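Local coordinates for protein internalin (Listeria monocytogenes serotype 4b, PDB 4FMZ) that probably mediates adhesion to and invasion of host cells, presenting a curved leucine-rich-repeat solenoid as a recognition surface, at residues Thr91-Gly96 against Gln107-Leu112; Pro172-Thr177 against Leu195-Ser200; Thr212-Val217 against Leu236-Asn241. One frame throughout, in Å; residues are numbered along the deposited sequence.

Contact 1: residues Thr91-Gly96 against Gln107-Leu112; sequences TNLYIG and QNLTNL
Thr91 lies against the Asn111-Leu112 peptide, with its CA 3.6 Å from Asn111 O and its methyl CG2 at nearly the same distance from that oxygen. CG2 stands anti to the carbonyl carbon, which leaves OG1 between the backbone N and the carbonyl carbon (chi1 61°), directed at its own neighbour and not across the contact. It donates to Asn92 OD1 over 2.7 Å, in the plane of that amide, and is also hydrogen-bonded to Glu69 O, so that two partners hold the hydroxyl. The Asn111 side chain leads away, its amide hydrogen-bonded to Lys133 NZ and Val88 O. Asn92 gives its ND2 to Tyr94 OH in an almost straight, in-plane bond (2.9 Å, 174°), and that hydroxyl also meets Glu114 OE1; both ends of the Asn92 amide are thus engaged within 91-96. The backbone N of Asn92 comes near Leu112 CD2. Leu93 turns inward: its CB rests 3.8 Å from Leu112 CD2, a methyl that also touches Thr91 O at 3.7 Å. With CG anti to the backbone N (chi1 178°), Leu93 reaches further in, and its CD2 brushes Leu109 CD1 at 4.3 Å. Leu109 and Leu112 are presented together by the type I turn they bound, closed by Leu112 N to Leu109 O. Tyr94 belongs to the other face of the strand, packed edge-to-face with Tyr70 and Tyr116. Inward leucines meeting the returning loop behind a polar and aromatic strand surface are the hallmark of a leucine-rich-repeat solenoid.

Contact 2: residues Pro172-Thr177 against Leu195-Ser200; sequences PIANLT and LASLTS
Ser197 reaches across to Ala174 and makes the direct hydrogen bond of this contact. Its CB sits 3.5 Å from Ala174 O and grazes Thr177 CG2. One bond further, OG (chi1 59°, between the backbone N and the carbonyl carbon) donates to Ala174 O over a short 2.6 Å, on a lone pair in the carbonyl plane, with a C=O...donor angle of 115°. This bent approach brings OG to 3.3 Å from Ala174 CA; OG is also hydrogen-bonded to Pro194 O in its own loop. Beneath this polar edge, Leu198 CD2 comes up against two carbonyl oxygens, 3.2 Å from Leu176 O and 3.5 Å from Ile173 O, while its other methyl meets Ile173 CG2. That isoleucine branch also takes Leu195 CD2 at 3.8 Å, and all three side chains continue onto Leu182 of strand 181-183. At the far end two waters bind Thr177 O; one accepts from Ser200 N, the other joins Thr199 OG1 and Ser200 OG. Stacked short convex-side turns, aliphatic beneath and polar along the edge, are characteristic of neighbouring coils in an internalin leucine-rich-repeat domain.

Contact 3: residues Thr212-Val217 against Leu236-Asn241; sequences TDITPV and LSPLAN
Pro238 is the main bump of this contact, its ring edge set into the bend of the chain at Ile214-Thr215. Its CB presses on Ile214 O at 3.3 Å, and its CG lies 3.6 Å from Thr215 CA, close to the backbone N of the same residue. The carbonyl at the ring's edge already accepts from Val217 N, so the proline abuts a turn whose own bond is made. The Ile214 and Thr215 side chains each cross the ring at about a right angle, with Ile214 CG1 and Thr215 OG1 each near its CG.

Deeper in, the bump belongs to the other segment. Ile214 carries CG1 between the backbone N and the carbonyl carbon (chi1 53°), and its CD1 ends in a hollow lined by Leu236 and Leu239, 3.8 Å from Leu239 CD2 and 4.2 Å from Leu236 CD2. Leu239 CD2 touches both that methyl and, at 3.9 Å, Val217 CG1, the two contacts lying at about a right angle around it.

At the outer rim, Asp213 holds the bend in place. Its OD1 takes Thr215 N in an Asx turn, from above the carboxylate plane (156° at the hydrogen), and Thr215 OG1 on its syn lone pair at 2.6 Å. The next loop repeats the theme: Ser237 N is bonded to Asp235 OD1. Asp-started turns such as these two, with a proline packed on the preceding turn, line the convex side of the internalin leucine-rich-repeat solenoid, where turns and short 3-10 segments, such as 237-239, take the place of longer helices.

How the contacts relate
From the N terminus, contact 1 closes first, joining strand 92-94 to the loop that leads into strand 114-116, so it spans the solenoid from its strand-lined side to the returning chain. Contacts 2 and 3 each close a longer loop that passes through one strand, 181-183 and 225-227 respectively, and they join convex-side turns of adjacent coils. The three follow in series; none nests within or crosses another. Contact 1 stays apart, its centre about 23 Å from that of contact 2. Contacts 2 and 3 touch directly, where Pro216 CB packs 3.5 Å from Ala196 N, making the turns at 172-177, 195-200, 212-217 and 236-241 one continuous row.

Contact 1: residues Thr91-Gly96 against Gln107-Leu112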
# COMPACT_ATOMS: atom_id res chain seq x y z
N THR A 91 10.42 -8.39 -16.06
CA THR A 91 10.26 -8.85 -14.68
C THR A 91 9.74 -7.68 -13.83
O THR A 91 8.98 -7.92 -12.89
CB THR A 91 11.57 -9.42 -14.11
OG1 THR A 91 12.58 -8.41 -14.11
CG2 THR A 91 12.05 -10.67 -14.85
N ASN A 92 10.16 -6.43 -14.15
CA ASN A 92 9.77 -5.22 -13.43
C ASN A 92 9.14 -4.22 -14.39
O ASN A 92 9.80 -3.77 -15.33
CB ASN A 92 10.96 -4.58 -12.70
CG ASN A 92 11.68 -5.51 -11.75
OD1 ASN A 92 12.16 -6.59 -12.11
ND2 ASN A 92 11.77 -5.11 -10.50
N LEU A 93 7.87 -3.89 -14.16
CA LEU A 93 7.14 -2.95 -15.02
C LEU A 93 6.40 -1.92 -14.17
O LEU A 93 5.48 -2.28 -13.42
CB LEU A 93 6.17 -3.74 -15.93
CG LEU A 93 5.27 -2.96 -16.89
CD1 LEU A 93 6.09 -2.06 -17.83
CD2 LEU A 93 4.44 -3.92 -17.72
N TYR A 94 6.81 -0.65 -14.28
CA TYR A 94 6.25 0.47 -13.51
C TYR A 94 5.56 1.43 -14.47
O TYR A 94 6.23 2.17 -15.18
CB TYR A 94 7.36 1.17 -12.70
CG TYR A 94 8.20 0.18 -11.91
CD1 TYR A 94 7.66 -0.51 -10.82
CD2 TYR A 94 9.49 -0.13 -12.31
CE1 TYR A 94 8.42 -1.45 -10.10
CE2 TYR A 94 10.26 -1.06 -11.60
CZ TYR A 94 9.72 -1.72 -10.49
OH TYR A 94 10.45 -2.64 -9.77
N ILE A 95 4.23 1.33 -14.58
CA ILE A 95 3.49 2.15 -15.53
C ILE A 95 2.33 2.87 -14.85
O ILE A 95 1.31 3.12 -15.48
CB ILE A 95 3.02 1.37 -16.79
CG1 ILE A 95 2.49 -0.04 -16.44
CG2 ILE A 95 4.15 1.31 -17.81
CD1 ILE A 95 1.88 -0.84 -17.64
N GLY A 96 2.53 3.23 -13.58
CA GLY A 96 1.58 4.00 -12.80
C GLY A 96 1.58 5.46 -13.25
O GLY A 96 2.49 5.89 -13.96
N GLN A 107 -0.96 -9.83 -20.72
CA GLN A 107 -1.37 -11.23 -20.57
C GLN A 107 -0.25 -12.27 -20.79
O GLN A 107 -0.26 -13.26 -20.08
CB GLN A 107 -2.61 -11.57 -21.41
CG GLN A 107 -2.42 -11.58 -22.93
CD GLN A 107 -3.69 -11.24 -23.68
OE1 GLN A 107 -4.81 -11.56 -23.27
NE2 GLN A 107 -3.55 -10.57 -24.81
N ASN A 108 0.70 -12.05 -21.71
CA ASN A 108 1.76 -13.04 -21.95
C ASN A 108 3.05 -12.74 -21.15
O ASN A 108 4.04 -13.47 -21.28
CB ASN A 108 2.09 -13.15 -23.44
CG ASN A 108 0.94 -13.57 -24.34
OD1 ASN A 108 -0.04 -14.18 -23.89
ND2 ASN A 108 1.04 -13.27 -25.62
N LEU A 109 3.05 -11.67 -20.33
CA LEU A 109 4.26 -11.28 -19.59
C LEU A 109 4.34 -12.06 -18.27
O LEU A 109 4.42 -11.48 -17.18
CB LEU A 109 4.31 -9.75 -19.38
CG LEU A 109 4.04 -8.84 -20.60
CD1 LEU A 109 4.29 -7.38 -20.26
CD2 LEU A 109 4.90 -9.24 -21.80
N THR A 110 4.39 -13.41 -18.39
CA THR A 110 4.35 -14.36 -17.27
C THR A 110 5.64 -14.39 -16.42
O THR A 110 5.64 -15.07 -15.40
CB THR A 110 3.96 -15.75 -17.77
OG1 THR A 110 4.86 -16.17 -18.81
CG2 THR A 110 2.52 -15.80 -18.26
N ASN A 111 6.69 -13.62 -16.78
CA ASN A 111 7.88 -13.54 -15.92
C ASN A 111 7.81 -12.30 -15.00
O ASN A 111 8.73 -12.08 -14.20
CB ASN A 111 9.15 -13.54 -16.75
CG ASN A 111 9.40 -14.86 -17.41
OD1 ASN A 111 9.22 -15.93 -16.82
ND2 ASN A 111 9.80 -14.81 -18.66
N LEU A 112 6.72 -11.51 -15.09
CA LEU A 112 6.56 -10.33 -14.26
C LEU A 112 6.54 -10.69 -12.75
O LEU A 112 5.85 -11.62 -12.33
CB LEU A 112 5.28 -9.56 -14.63
CG LEU A 112 5.40 -8.58 -15.81
CD1 LEU A 112 4.05 -7.99 -16.14
CD2 LEU A 112 6.43 -7.47 -15.52

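Contact 2: residues Pro172-Thr177 against Leu195-Ser200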
# COMPACT_ATOMS: atom_id res chain seq x y z
N PRO A 172 -11.01 -13.05 -3.30
CA PRO A 172 -9.82 -13.50 -4.07
C PRO A 172 -8.49 -13.33 -3.32
O PRO A 172 -7.57 -14.10 -3.57
CB PRO A 172 -9.85 -12.62 -5.32
CG PRO A 172 -11.28 -12.20 -5.45
CD PRO A 172 -11.75 -12.01 -4.05
N ILE A 173 -8.39 -12.33 -2.41
CA ILE A 173 -7.16 -12.03 -1.65
C ILE A 173 -6.89 -13.15 -0.61
O ILE A 173 -5.74 -13.35 -0.23
CB ILE A 173 -7.20 -10.62 -0.99
CG1 ILE A 173 -7.42 -9.53 -2.05
CG2 ILE A 173 -5.92 -10.34 -0.17
CD1 ILE A 173 -7.68 -8.14 -1.46
N ALA A 174 -7.93 -13.90 -0.20
CA ALA A 174 -7.78 -15.01 0.76
C ALA A 174 -6.77 -16.06 0.26
O ALA A 174 -6.09 -16.69 1.07
CB ALA A 174 -9.12 -15.67 1.03
N ASN A 175 -6.65 -16.23 -1.08
CA ASN A 175 -5.74 -17.20 -1.70
C ASN A 175 -4.27 -16.81 -1.62
O ASN A 175 -3.39 -17.65 -1.83
CB ASN A 175 -6.11 -17.38 -3.18
CG ASN A 175 -7.37 -18.14 -3.45
OD1 ASN A 175 -8.14 -18.50 -2.56
ND2 ASN A 175 -7.58 -18.45 -4.72
N LEU A 176 -4.01 -15.54 -1.37
CA LEU A 176 -2.65 -15.00 -1.40
C LEU A 176 -2.02 -15.09 -0.01
O LEU A 176 -1.66 -14.07 0.58
CB LEU A 176 -2.70 -13.55 -1.94
CG LEU A 176 -3.70 -13.32 -3.12
CD1 LEU A 176 -3.67 -11.88 -3.61
CD2 LEU A 176 -3.45 -14.29 -4.29
N THR A 177 -1.79 -16.33 0.47
CA THR A 177 -1.33 -16.60 1.84
C THR A 177 0.14 -16.28 2.09
O THR A 177 0.54 -16.29 3.25
CB THR A 177 -1.66 -18.03 2.27
OG1 THR A 177 -0.94 -18.95 1.45
CG2 THR A 177 -3.15 -18.31 2.21
N LEU A 195 -10.03 -12.90 4.91
CA LEU A 195 -8.64 -12.57 5.18
C LEU A 195 -8.04 -13.36 6.37
O LEU A 195 -6.84 -13.24 6.63
CB LEU A 195 -8.43 -11.05 5.36
CG LEU A 195 -8.83 -10.16 4.15
CD1 LEU A 195 -8.29 -8.76 4.32
CD2 LEU A 195 -8.35 -10.76 2.78
N ALA A 196 -8.85 -14.23 7.02
CA ALA A 196 -8.42 -15.11 8.11
C ALA A 196 -7.34 -16.10 7.63
O ALA A 196 -6.60 -16.64 8.45
CB ALA A 196 -9.62 -15.86 8.68
N SER A 197 -7.21 -16.29 6.32
CA SER A 197 -6.20 -17.19 5.72
C SER A 197 -4.81 -16.53 5.60
O SER A 197 -3.83 -17.22 5.33
CB SER A 197 -6.66 -17.64 4.35
OG SER A 197 -6.85 -16.49 3.53
N LEU A 198 -4.71 -15.20 5.82
CA LEU A 198 -3.45 -14.45 5.65
C LEU A 198 -2.58 -14.55 6.92
O LEU A 198 -2.29 -13.54 7.57
CB LEU A 198 -3.71 -12.99 5.23
CG LEU A 198 -4.55 -12.79 3.95
CD1 LEU A 198 -4.64 -11.34 3.57
CD2 LEU A 198 -4.01 -13.62 2.75
N THR A 199 -2.11 -15.77 7.22
CA THR A 199 -1.35 -16.10 8.44
C THR A 199 0.09 -15.56 8.42
O THR A 199 0.71 -15.50 9.48
CB THR A 199 -1.38 -17.62 8.72
OG1 THR A 199 -0.75 -18.29 7.65
CG2 THR A 199 -2.79 -18.15 8.91
N SER A 200 0.60 -15.15 7.25
CA SER A 200 1.95 -14.59 7.11
C SER A 200 1.96 -13.06 7.14
O SER A 200 3.04 -12.45 7.06
CB SER A 200 2.59 -15.05 5.80
OG SER A 200 3.02 -16.40 5.89
O HOH W 1 -0.40 -14.12 4.64
O HOH W 2 0.70 -18.14 5.39

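Contact 3: residues Thr212-Val217 against Leu236-Asn241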
# COMPACT_ATOMS: atom_id res chain seq x y z
N THR A 212 -16.92 -3.76 10.21
CA THR A 212 -17.56 -3.84 11.53
C THR A 212 -16.91 -4.89 12.43
O THR A 212 -17.10 -4.84 13.65
CB THR A 212 -19.07 -4.17 11.39
OG1 THR A 212 -19.23 -5.39 10.66
CG2 THR A 212 -19.86 -3.07 10.71
N ASP A 213 -16.24 -5.89 11.84
CA ASP A 213 -15.69 -7.03 12.56
C ASP A 213 -14.24 -7.33 12.15
O ASP A 213 -13.97 -7.57 10.97
CB ASP A 213 -16.60 -8.25 12.30
CG ASP A 213 -16.26 -9.56 12.99
OD1 ASP A 213 -15.33 -9.58 13.82
OD2 ASP A 213 -16.95 -10.56 12.72
N ILE A 214 -13.33 -7.39 13.14
CA ILE A 214 -11.92 -7.69 12.90
C ILE A 214 -11.53 -9.10 13.42
O ILE A 214 -10.34 -9.36 13.59
CB ILE A 214 -10.96 -6.59 13.43
CG1 ILE A 214 -11.21 -6.25 14.92
CG2 ILE A 214 -11.02 -5.36 12.52
CD1 ILE A 214 -10.03 -5.57 15.63
N THR A 215 -12.51 -10.03 13.58
CA THR A 215 -12.24 -11.42 13.98
C THR A 215 -11.12 -12.06 13.09
O THR A 215 -10.19 -12.63 13.69
CB THR A 215 -13.54 -12.25 13.95
OG1 THR A 215 -14.39 -11.75 14.98
CG2 THR A 215 -13.31 -13.73 14.17
N PRO A 216 -11.10 -11.93 11.72
CA PRO A 216 -10.02 -12.58 10.94
C PRO A 216 -8.60 -12.15 11.30
O PRO A 216 -7.67 -12.91 11.07
CB PRO A 216 -10.34 -12.19 9.50
CG PRO A 216 -11.25 -11.03 9.61
CD PRO A 216 -12.08 -11.31 10.81
N VAL A 217 -8.43 -10.96 11.89
CA VAL A 217 -7.11 -10.40 12.26
C VAL A 217 -6.45 -11.28 13.37
O VAL A 217 -5.22 -11.35 13.41
CB VAL A 217 -7.21 -8.89 12.64
CG1 VAL A 217 -5.86 -8.32 13.03
CG2 VAL A 217 -7.82 -8.09 11.49
N LEU A 236 -12.36 -5.15 20.05
CA LEU A 236 -10.92 -5.29 19.90
C LEU A 236 -10.38 -6.64 20.37
O LEU A 236 -9.19 -6.89 20.18
CB LEU A 236 -10.18 -4.17 20.66
CG LEU A 236 -10.33 -2.74 20.16
CD1 LEU A 236 -9.39 -1.81 20.89
CD2 LEU A 236 -10.06 -2.65 18.66
N SER A 237 -11.22 -7.51 20.98
CA SER A 237 -10.81 -8.82 21.50
C SER A 237 -9.99 -9.66 20.46
O SER A 237 -9.01 -10.27 20.89
CB SER A 237 -11.99 -9.61 22.07
OG SER A 237 -12.88 -10.13 21.09
N PRO A 238 -10.24 -9.60 19.11
CA PRO A 238 -9.37 -10.36 18.18
C PRO A 238 -7.88 -9.94 18.17
O PRO A 238 -7.06 -10.68 17.65
CB PRO A 238 -10.00 -10.09 16.81
CG PRO A 238 -11.43 -9.78 17.12
CD PRO A 238 -11.33 -8.95 18.36
N LEU A 239 -7.53 -8.78 18.75
CA LEU A 239 -6.14 -8.30 18.80
C LEU A 239 -5.39 -8.80 20.03
O LEU A 239 -4.17 -8.65 20.09
CB LEU A 239 -6.09 -6.74 18.81
CG LEU A 239 -6.86 -5.97 17.74
CD1 LEU A 239 -6.71 -4.47 17.95
CD2 LEU A 239 -6.41 -6.36 16.34
N ALA A 240 -6.11 -9.36 21.02
CA ALA A 240 -5.60 -9.75 22.34
C ALA A 240 -4.33 -10.61 22.35
O ALA A 240 -3.52 -10.43 23.26
CB ALA A 240 -6.68 -10.44 23.15
N ASN A 241 -4.14 -11.51 21.37
CA ASN A 241 -2.97 -12.40 21.36
C ASN A 241 -1.94 -12.03 20.29
O ASN A 241 -0.99 -12.80 20.08
CB ASN A 241 -3.41 -13.85 21.18
CG ASN A 241 -4.42 -14.31 22.21
OD1 ASN A 241 -5.45 -14.89 21.88
ND2 ASN A 241 -4.17 -14.01 23.48